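Local coordinates for protein blood group a-and b-cleaving endo-beta-galactosidase (PDB 2YGL) that probably binds blood-group glycans through tandem CBM51 modules of an endo-beta-galactosidase that cleaves blood group A and B antigens, at residues K287-A292 / E329-S334; V291-V296 / K323-I328. One frame throughout, in Å; residues are numbered along the deposited sequence.

Overall arrangement
Contacts 1 and 2 follow the same two neighbouring strands, 285-292 and 327-334, in the five-stranded antiparallel sheet of the second NPCBM/NEW2 domain. Contact 1 is the buried, regularly paired part. It is held by a regular ladder of backbone bonds, with a mostly apolar row of side chains on one face and a row of lysines, glutamates, valine and tyrosine on the other. Contact 2 lies about 12 Å away between centres, where 285-292 turns back into 295-299 and the loop before 327-334 arrives. It is partly exposed; one strand pair remains, and a carboxylate binds the backbone of the loop beside it. Val291 and Ala292 belong to both contacts.

Contact 1 (K287-A292 / E329-S334); sequences KFEVVA and ELKSYS
Glu289 OE1 is gripped by the hydroxyl of Tyr333 and by a water. Tyr333 OH donates to Glu289 OE1 over 2.9 Å, and it comes from well above the carboxylate plane. The water donates to the same oxygen and accepts from Lys331 NZ, so it bridges two opposite charges whose atoms, Glu289 OE1 and Lys331 NZ, are 5.0 Å apart. These groups sit on one face of an antiparallel strand pair in the five-stranded sheet of this NPCBM/NEW2 domain. The other carboxylate oxygen, Glu289 OE2, forms a weak salt bridge with Lys287 NZ at 3.3 Å.

Lys287 lies over the Tyr333 ring. Its CG takes the position between backbone N and carbonyl carbon (chi1 58°). The chain is extended beyond CG, and Lys287 CE lies 3.5 Å from the Tyr333 ring centroid in a CH-pi contact. Lys287 NZ continues over the same face as a cation-pi partner, 4.4 Å from the Tyr333 ring centroid. The carboxylate and Tyr333 ring planes are 75° apart. Further along, Val291 CG2 packs on CD and CE of Lys331.

Five backbone hydrogen bonds tie the strands. One of them, Lys331 N to Glu289 O, is 2.8 Å long and almost straight at 177°. The opposite face carries Phe288, Val290, Leu330 and Ser332. Strand 343-352 packs against it, with Leu345 touching both Phe288 and Leu330. Phe288 and Leu330 lie side by side and point the same way, with Phe288 CZ 4.0 Å from Leu330 CB. Ser332 OG meets the Phe288 ring at its edge, nearest to CD1.

Contact 2 (V291-V296 / K323-I328); sequences VADGKV and KDTQTI
Asp293 reaches from a type I' beta turn, Ala292 to Lys295, to the backbone of Gln326 and Thr327. The turn is the hairpin bend between strands 285-292 and 295-299 of the sheet. Its backbone already meets the neighbouring strand, because Asp293 N donates to Thr327 O over 2.9 Å. From CB the side chain sets CG anti to the carbonyl carbon (chi1 -63°). Asp293 CG then stands 3.5 Å from Gln326 N, and both oxygens face the incoming loop.

OD1 accepts from two consecutive amides. Thr327 N is 2.8 Å from Asp293 OD1, on the syn side but 28° out of the carboxylate plane. Gln326 N also donates to Asp293 OD1, at the syn lone pair of that oxygen. The same N-H is shared with OD2, again at a syn lone pair, and this branch is the straighter of the two at 164°. Thus the Gln326 amide is bifurcated between the carboxylate oxygens, which would fix how the group is turned. Asp293 OD2 lies 3.4 Å from Thr325 CA as well.

Each oxygen also receives a water. One water links Asp293 OD1 with Thr327 OG1. The other donates to OD2 and to Thr325 OG1, a hydroxyl that is also hydrogen-bonded to Pro322 O.

Within these two segments there is one bridge, Ala292 with Ile328, a non-hydrogen-bonded antiparallel pair. The Ile328 side chain packs on Ile321 and Val257. Ala292 CB touches the methyl of Thr325, CB to CG2, at 4.0 Å.

Contact 1 (K287-A292 / E329-S334)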
ATOM      1  N   LYS A 287      26.826   6.836 -14.128  1.00 18.21           N
ATOM      2  CA  LYS A 287      25.609   7.134 -13.364  1.00 18.30           C
ATOM      3  C   LYS A 287      24.375   7.279 -14.256  1.00 18.21           C
ATOM      4  O   LYS A 287      24.489   7.517 -15.463  1.00 18.17           O
ATOM      5  CB  LYS A 287      25.783   8.401 -12.507  1.00 18.32           C
ATOM      6  CG  LYS A 287      26.147   9.649 -13.303  1.00 18.77           C
ATOM      7  CD  LYS A 287      26.111  10.912 -12.457  1.00 18.78           C
ATOM      8  CE  LYS A 287      26.608  12.096 -13.270  1.00 19.44           C
ATOM      9  NZ  LYS A 287      26.525  13.386 -12.535  1.00 20.09           N
ATOM     10  N   PHE A 288      23.202   7.139 -13.642  1.00 18.19           N
ATOM     11  CA  PHE A 288      21.922   7.393 -14.300  1.00 18.25           C
ATOM     12  C   PHE A 288      21.116   8.400 -13.483  1.00 18.37           C
ATOM     13  O   PHE A 288      21.037   8.283 -12.258  1.00 18.67           O
ATOM     14  CB  PHE A 288      21.125   6.093 -14.466  1.00 18.17           C
ATOM     15  CG  PHE A 288      19.738   6.295 -15.027  1.00 18.06           C
ATOM     16  CD1 PHE A 288      19.548   6.520 -16.391  1.00 18.06           C
ATOM     17  CD2 PHE A 288      18.623   6.259 -14.192  1.00 17.82           C
ATOM     18  CE1 PHE A 288      18.267   6.709 -16.914  1.00 17.82           C
ATOM     19  CE2 PHE A 288      17.339   6.445 -14.704  1.00 17.81           C
ATOM     20  CZ  PHE A 288      17.162   6.669 -16.067  1.00 17.86           C
ATOM     21  N   GLU A 289      20.518   9.372 -14.169  1.00 18.25           N
ATOM     22  CA  GLU A 289      19.733  10.421 -13.519  1.00 18.33           C
ATOM     23  C   GLU A 289      18.312  10.529 -14.059  1.00 18.31           C
ATOM     24  O   GLU A 289      18.087  10.421 -15.266  1.00 17.99           O
ATOM     25  CB  GLU A 289      20.403  11.780 -13.696  1.00 18.30           C
ATOM     26  CG  GLU A 289      21.680  11.987 -12.906  1.00 18.64           C
ATOM     27  CD  GLU A 289      22.356  13.304 -13.250  1.00 18.55           C
ATOM     28  OE1 GLU A 289      22.027  13.899 -14.303  1.00 18.65           O
ATOM     29  OE2 GLU A 289      23.221  13.741 -12.470  1.00 18.57           O
ATOM     30  N   VAL A 290      17.361  10.741 -13.151  1.00 18.38           N
ATOM     31  CA  VAL A 290      16.019  11.178 -13.521  1.00 18.50           C
ATOM     32  C   VAL A 290      15.914  12.656 -13.154  1.00 18.70           C
ATOM     33  O   VAL A 290      16.141  13.040 -12.003  1.00 18.73           O
ATOM     34  CB  VAL A 290      14.911  10.355 -12.828  1.00 18.54           C
ATOM     35  CG1 VAL A 290      13.525  10.808 -13.299  1.00 18.47           C
ATOM     36  CG2 VAL A 290      15.097   8.868 -13.102  1.00 18.47           C
ATOM     37  N   VAL A 291      15.591  13.480 -14.145  1.00 18.80           N
ATOM     38  CA  VAL A 291      15.621  14.930 -13.988  1.00 18.93           C
ATOM     39  C   VAL A 291      14.242  15.528 -14.280  1.00 19.15           C
ATOM     40  O   VAL A 291      13.706  15.362 -15.377  1.00 19.11           O
ATOM     41  CB  VAL A 291      16.698  15.574 -14.905  1.00 19.02           C
ATOM     42  CG1 VAL A 291      16.896  17.039 -14.569  1.00 18.81           C
ATOM     43  CG2 VAL A 291      18.031  14.825 -14.790  1.00 18.84           C
ATOM     44  N   ALA A 292      13.676  16.207 -13.284  1.00 19.23           N
ATOM     45  CA  ALA A 292      12.387  16.881 -13.426  1.00 19.51           C
ATOM     46  C   ALA A 292      12.577  18.392 -13.492  1.00 19.67           C
ATOM     47  O   ALA A 292      13.049  19.007 -12.533  1.00 19.84           O
ATOM     48  CB  ALA A 292      11.453  16.504 -12.279  1.00 19.31           C
ATOM     49  N   GLU A 329      13.533  14.275 -17.929  1.00 18.20           N
ATOM     50  CA  GLU A 329      14.692  13.809 -18.686  1.00 18.16           C
ATOM     51  C   GLU A 329      15.346  12.607 -18.010  1.00 18.08           C
ATOM     52  O   GLU A 329      15.501  12.571 -16.785  1.00 18.01           O
ATOM     53  CB  GLU A 329      15.719  14.931 -18.853  1.00 18.37           C
ATOM     54  CG  GLU A 329      15.313  16.017 -19.838  1.00 18.76           C
ATOM     55  CD  GLU A 329      16.161  17.270 -19.711  1.00 19.59           C
ATOM     56  OE1 GLU A 329      16.204  17.861 -18.612  1.00 19.52           O
ATOM     57  OE2 GLU A 329      16.779  17.670 -20.718  1.00 21.01           O
ATOM     58  N   LEU A 330      15.726  11.626 -18.826  1.00 17.86           N
ATOM     59  CA  LEU A 330      16.419  10.432 -18.356  1.00 17.64           C
ATOM     60  C   LEU A 330      17.845  10.453 -18.896  1.00 17.71           C
ATOM     61  O   LEU A 330      18.059  10.316 -20.101  1.00 17.70           O
ATOM     62  CB  LEU A 330      15.679   9.171 -18.811  1.00 17.42           C
ATOM     63  CG  LEU A 330      14.169   9.112 -18.541  1.00 16.87           C
ATOM     64  CD1 LEU A 330      13.579   7.860 -19.159  1.00 16.27           C
ATOM     65  CD2 LEU A 330      13.848   9.178 -17.042  1.00 16.44           C
ATOM     66  N   LYS A 331      18.811  10.635 -18.000  1.00 17.78           N
ATOM     67  CA  LYS A 331      20.192  10.927 -18.402  1.00 17.97           C
ATOM     68  C   LYS A 331      21.154   9.790 -18.071  1.00 17.99           C
ATOM     69  O   LYS A 331      21.214   9.328 -16.929  1.00 17.92           O
ATOM     70  CB  LYS A 331      20.672  12.241 -17.775  1.00 17.98           C
ATOM     71  CG  LYS A 331      19.803  13.446 -18.116  1.00 18.29           C
ATOM     72  CD  LYS A 331      20.462  14.741 -17.682  1.00 19.25           C
ATOM     73  CE  LYS A 331      19.607  15.937 -18.061  1.00 20.06           C
ATOM     74  NZ  LYS A 331      20.239  17.216 -17.642  1.00 20.94           N
ATOM     75  N   SER A 332      21.902   9.357 -19.083  1.00 18.14           N
ATOM     76  CA  SER A 332      22.814   8.223 -18.964  1.00 18.43           C
ATOM     77  C   SER A 332      24.256   8.649 -19.207  1.00 18.72           C
ATOM     78  O   SER A 332      24.583   9.197 -20.264  1.00 18.58           O
ATOM     79  CB  SER A 332      22.424   7.114 -19.947  1.00 18.32           C
ATOM     80  OG  SER A 332      21.065   6.755 -19.791  1.00 18.04           O
ATOM     81  N   TYR A 333      25.109   8.384 -18.221  1.00 19.14           N
ATOM     82  CA  TYR A 333      26.501   8.816 -18.249  1.00 19.77           C
ATOM     83  C   TYR A 333      27.452   7.640 -18.442  1.00 20.51           C
ATOM     84  O   TYR A 333      27.489   6.707 -17.635  1.00 20.28           O
ATOM     85  CB  TYR A 333      26.855   9.575 -16.969  1.00 19.46           C
ATOM     86  CG  TYR A 333      26.113  10.881 -16.783  1.00 18.92           C
ATOM     87  CD1 TYR A 333      24.798  10.901 -16.311  1.00 18.37           C
ATOM     88  CD2 TYR A 333      26.736  12.102 -17.055  1.00 18.29           C
ATOM     89  CE1 TYR A 333      24.116  12.100 -16.126  1.00 18.21           C
ATOM     90  CE2 TYR A 333      26.063  13.309 -16.872  1.00 18.22           C
ATOM     91  CZ  TYR A 333      24.752  13.299 -16.406  1.00 18.03           C
ATOM     92  OH  TYR A 333      24.080  14.484 -16.225  1.00 17.29           O
ATOM     93  N   SER A 334      28.221   7.708 -19.525  1.00 21.67           N
ATOM     94  CA  SER A 334      29.155   6.656 -19.907  1.00 23.02           C
ATOM     95  C   SER A 334      30.362   6.571 -18.972  1.00 23.71           C
ATOM     96  O   SER A 334      30.810   7.583 -18.426  1.00 23.78           O
ATOM     97  CB  SER A 334      29.621   6.894 -21.345  1.00 22.94           C
ATOM     98  OG  SER A 334      30.469   5.854 -21.788  1.00 24.28           O
TER
HETATM   99  O   HOH W   1      21.132  16.687 -14.888  1.00 18.55           O
HETATM  100  O   HOH W   2      14.148  18.315 -16.924  1.00 23.14           O

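Contact 2 (V291-V296 / K323-I328)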
ATOM      1  N   VAL A 291      15.591  13.480 -14.145  1.00 18.80           N
ATOM      2  CA  VAL A 291      15.621  14.930 -13.988  1.00 18.93           C
ATOM      3  C   VAL A 291      14.242  15.528 -14.280  1.00 19.15           C
ATOM      4  O   VAL A 291      13.706  15.362 -15.377  1.00 19.11           O
ATOM      5  CB  VAL A 291      16.698  15.574 -14.905  1.00 19.02           C
ATOM      6  CG1 VAL A 291      16.896  17.039 -14.569  1.00 18.81           C
ATOM      7  CG2 VAL A 291      18.031  14.825 -14.790  1.00 18.84           C
ATOM      8  N   ALA A 292      13.676  16.207 -13.284  1.00 19.23           N
ATOM      9  CA  ALA A 292      12.387  16.881 -13.426  1.00 19.51           C
ATOM     10  C   ALA A 292      12.577  18.392 -13.492  1.00 19.67           C
ATOM     11  O   ALA A 292      13.049  19.007 -12.533  1.00 19.84           O
ATOM     12  CB  ALA A 292      11.453  16.504 -12.279  1.00 19.31           C
ATOM     13  N   ASP A 293      12.211  18.973 -14.633  1.00 20.01           N
ATOM     14  CA  ASP A 293      12.376  20.412 -14.908  1.00 20.43           C
ATOM     15  C   ASP A 293      13.770  20.941 -14.555  1.00 20.69           C
ATOM     16  O   ASP A 293      13.903  21.974 -13.897  1.00 20.76           O
ATOM     17  CB  ASP A 293      11.280  21.239 -14.211  1.00 20.38           C
ATOM     18  CG  ASP A 293       9.884  20.903 -14.715  1.00 20.75           C
ATOM     19  OD1 ASP A 293       9.725  20.651 -15.929  1.00 21.37           O
ATOM     20  OD2 ASP A 293       8.944  20.890 -13.896  1.00 21.15           O
ATOM     21  N   GLY A 294      14.800  20.217 -14.988  1.00 20.83           N
ATOM     22  CA  GLY A 294      16.184  20.634 -14.769  1.00 21.19           C
ATOM     23  C   GLY A 294      16.749  20.253 -13.412  1.00 21.50           C
ATOM     24  O   GLY A 294      17.929  20.471 -13.151  1.00 21.65           O
ATOM     25  N   LYS A 295      15.913  19.668 -12.557  1.00 21.81           N
ATOM     26  CA  LYS A 295      16.323  19.280 -11.212  1.00 22.35           C
ATOM     27  C   LYS A 295      16.431  17.761 -11.072  1.00 22.33           C
ATOM     28  O   LYS A 295      15.472  17.028 -11.342  1.00 22.25           O
ATOM     29  CB  LYS A 295      15.348  19.852 -10.174  1.00 22.57           C
ATOM     30  CG  LYS A 295      15.863  19.826  -8.740  1.00 24.00           C
ATOM     31  CD  LYS A 295      14.837  20.426  -7.777  1.00 26.01           C
ATOM     32  CE  LYS A 295      15.367  20.494  -6.349  1.00 26.96           C
ATOM     33  NZ  LYS A 295      15.485  19.148  -5.711  1.00 28.07           N
ATOM     34  N   VAL A 296      17.606  17.299 -10.652  1.00 22.25           N
ATOM     35  CA  VAL A 296      17.848  15.875 -10.423  1.00 22.21           C
ATOM     36  C   VAL A 296      17.000  15.400  -9.246  1.00 22.23           C
ATOM     37  O   VAL A 296      17.153  15.891  -8.124  1.00 22.27           O
ATOM     38  CB  VAL A 296      19.356  15.582 -10.171  1.00 22.19           C
ATOM     39  CG1 VAL A 296      19.578  14.128  -9.795  1.00 22.38           C
ATOM     40  CG2 VAL A 296      20.185  15.943 -11.402  1.00 22.17           C
ATOM     41  N   LYS A 323       4.497  17.460  -8.288  1.00 21.74           N
ATOM     42  CA  LYS A 323       3.303  18.070  -8.868  1.00 21.59           C
ATOM     43  C   LYS A 323       3.683  19.196  -9.832  1.00 21.22           C
ATOM     44  O   LYS A 323       4.627  19.949  -9.574  1.00 21.09           O
ATOM     45  CB  LYS A 323       2.396  18.596  -7.746  1.00 21.79           C
ATOM     46  CG  LYS A 323       1.058  19.178  -8.195  1.00 22.33           C
ATOM     47  CD  LYS A 323       0.261  19.678  -6.994  1.00 23.37           C
ATOM     48  CE  LYS A 323      -0.874  20.609  -7.403  1.00 23.66           C
ATOM     49  NZ  LYS A 323      -0.395  21.959  -7.811  1.00 23.90           N
ATOM     50  N   ASP A 324       2.955  19.274 -10.948  1.00 20.84           N
ATOM     51  CA  ASP A 324       3.125  20.312 -11.981  1.00 20.70           C
ATOM     52  C   ASP A 324       4.429  20.238 -12.799  1.00 20.30           C
ATOM     53  O   ASP A 324       4.867  21.242 -13.366  1.00 20.10           O
ATOM     54  CB  ASP A 324       2.929  21.723 -11.395  1.00 20.78           C
ATOM     55  CG  ASP A 324       1.529  21.941 -10.830  1.00 21.71           C
ATOM     56  OD1 ASP A 324       0.552  21.380 -11.374  1.00 22.57           O
ATOM     57  OD2 ASP A 324       1.408  22.685  -9.836  1.00 22.67           O
ATOM     58  N   THR A 325       5.032  19.051 -12.872  1.00 20.08           N
ATOM     59  CA  THR A 325       6.251  18.847 -13.669  1.00 19.61           C
ATOM     60  C   THR A 325       5.945  18.988 -15.162  1.00 19.51           C
ATOM     61  O   THR A 325       4.972  18.417 -15.662  1.00 19.43           O
ATOM     62  CB  THR A 325       6.911  17.470 -13.375  1.00 19.58           C
ATOM     63  OG1 THR A 325       7.360  17.429 -12.015  1.00 19.41           O
ATOM     64  CG2 THR A 325       8.104  17.213 -14.291  1.00 18.93           C
ATOM     65  N   GLN A 326       6.779  19.757 -15.859  1.00 19.38           N
ATOM     66  CA  GLN A 326       6.603  20.016 -17.289  1.00 19.43           C
ATOM     67  C   GLN A 326       7.434  19.067 -18.145  1.00 19.35           C
ATOM     68  O   GLN A 326       6.981  18.604 -19.199  1.00 19.25           O
ATOM     69  CB  GLN A 326       6.974  21.469 -17.629  1.00 19.38           C
ATOM     70  CG  GLN A 326       6.187  22.530 -16.851  1.00 20.18           C
ATOM     71  CD  GLN A 326       4.684  22.390 -17.028  1.00 21.11           C
ATOM     72  OE1 GLN A 326       3.982  21.936 -16.125  1.00 22.24           O
ATOM     73  NE2 GLN A 326       4.188  22.760 -18.199  1.00 21.19           N
ATOM     74  N   THR A 327       8.650  18.788 -17.679  1.00 19.18           N
ATOM     75  CA  THR A 327       9.640  18.043 -18.443  1.00 18.94           C
ATOM     76  C   THR A 327      10.315  16.983 -17.576  1.00 18.82           C
ATOM     77  O   THR A 327      10.730  17.259 -16.447  1.00 19.03           O
ATOM     78  CB  THR A 327      10.705  19.003 -19.027  1.00 19.06           C
ATOM     79  OG1 THR A 327      10.065  19.974 -19.863  1.00 18.95           O
ATOM     80  CG2 THR A 327      11.748  18.251 -19.847  1.00 18.79           C
ATOM     81  N   ILE A 328      10.404  15.766 -18.105  1.00 18.57           N
ATOM     82  CA  ILE A 328      11.190  14.708 -17.476  1.00 18.31           C
ATOM     83  C   ILE A 328      12.299  14.274 -18.430  1.00 18.28           C
ATOM     84  O   ILE A 328      12.039  13.966 -19.592  1.00 18.16           O
ATOM     85  CB  ILE A 328      10.316  13.498 -17.036  1.00 18.37           C
ATOM     86  CG1 ILE A 328       9.372  13.906 -15.896  1.00 18.46           C
ATOM     87  CG2 ILE A 328      11.199  12.308 -16.608  1.00 18.05           C
ATOM     88  CD1 ILE A 328       8.282  12.895 -15.581  1.00 18.80           C
TER
HETATM   89  O   HOH W   3       9.009  19.624 -11.479  1.00 19.58           O
HETATM   90  O   HOH W   4      10.483  22.289 -17.965  1.00 50.65           O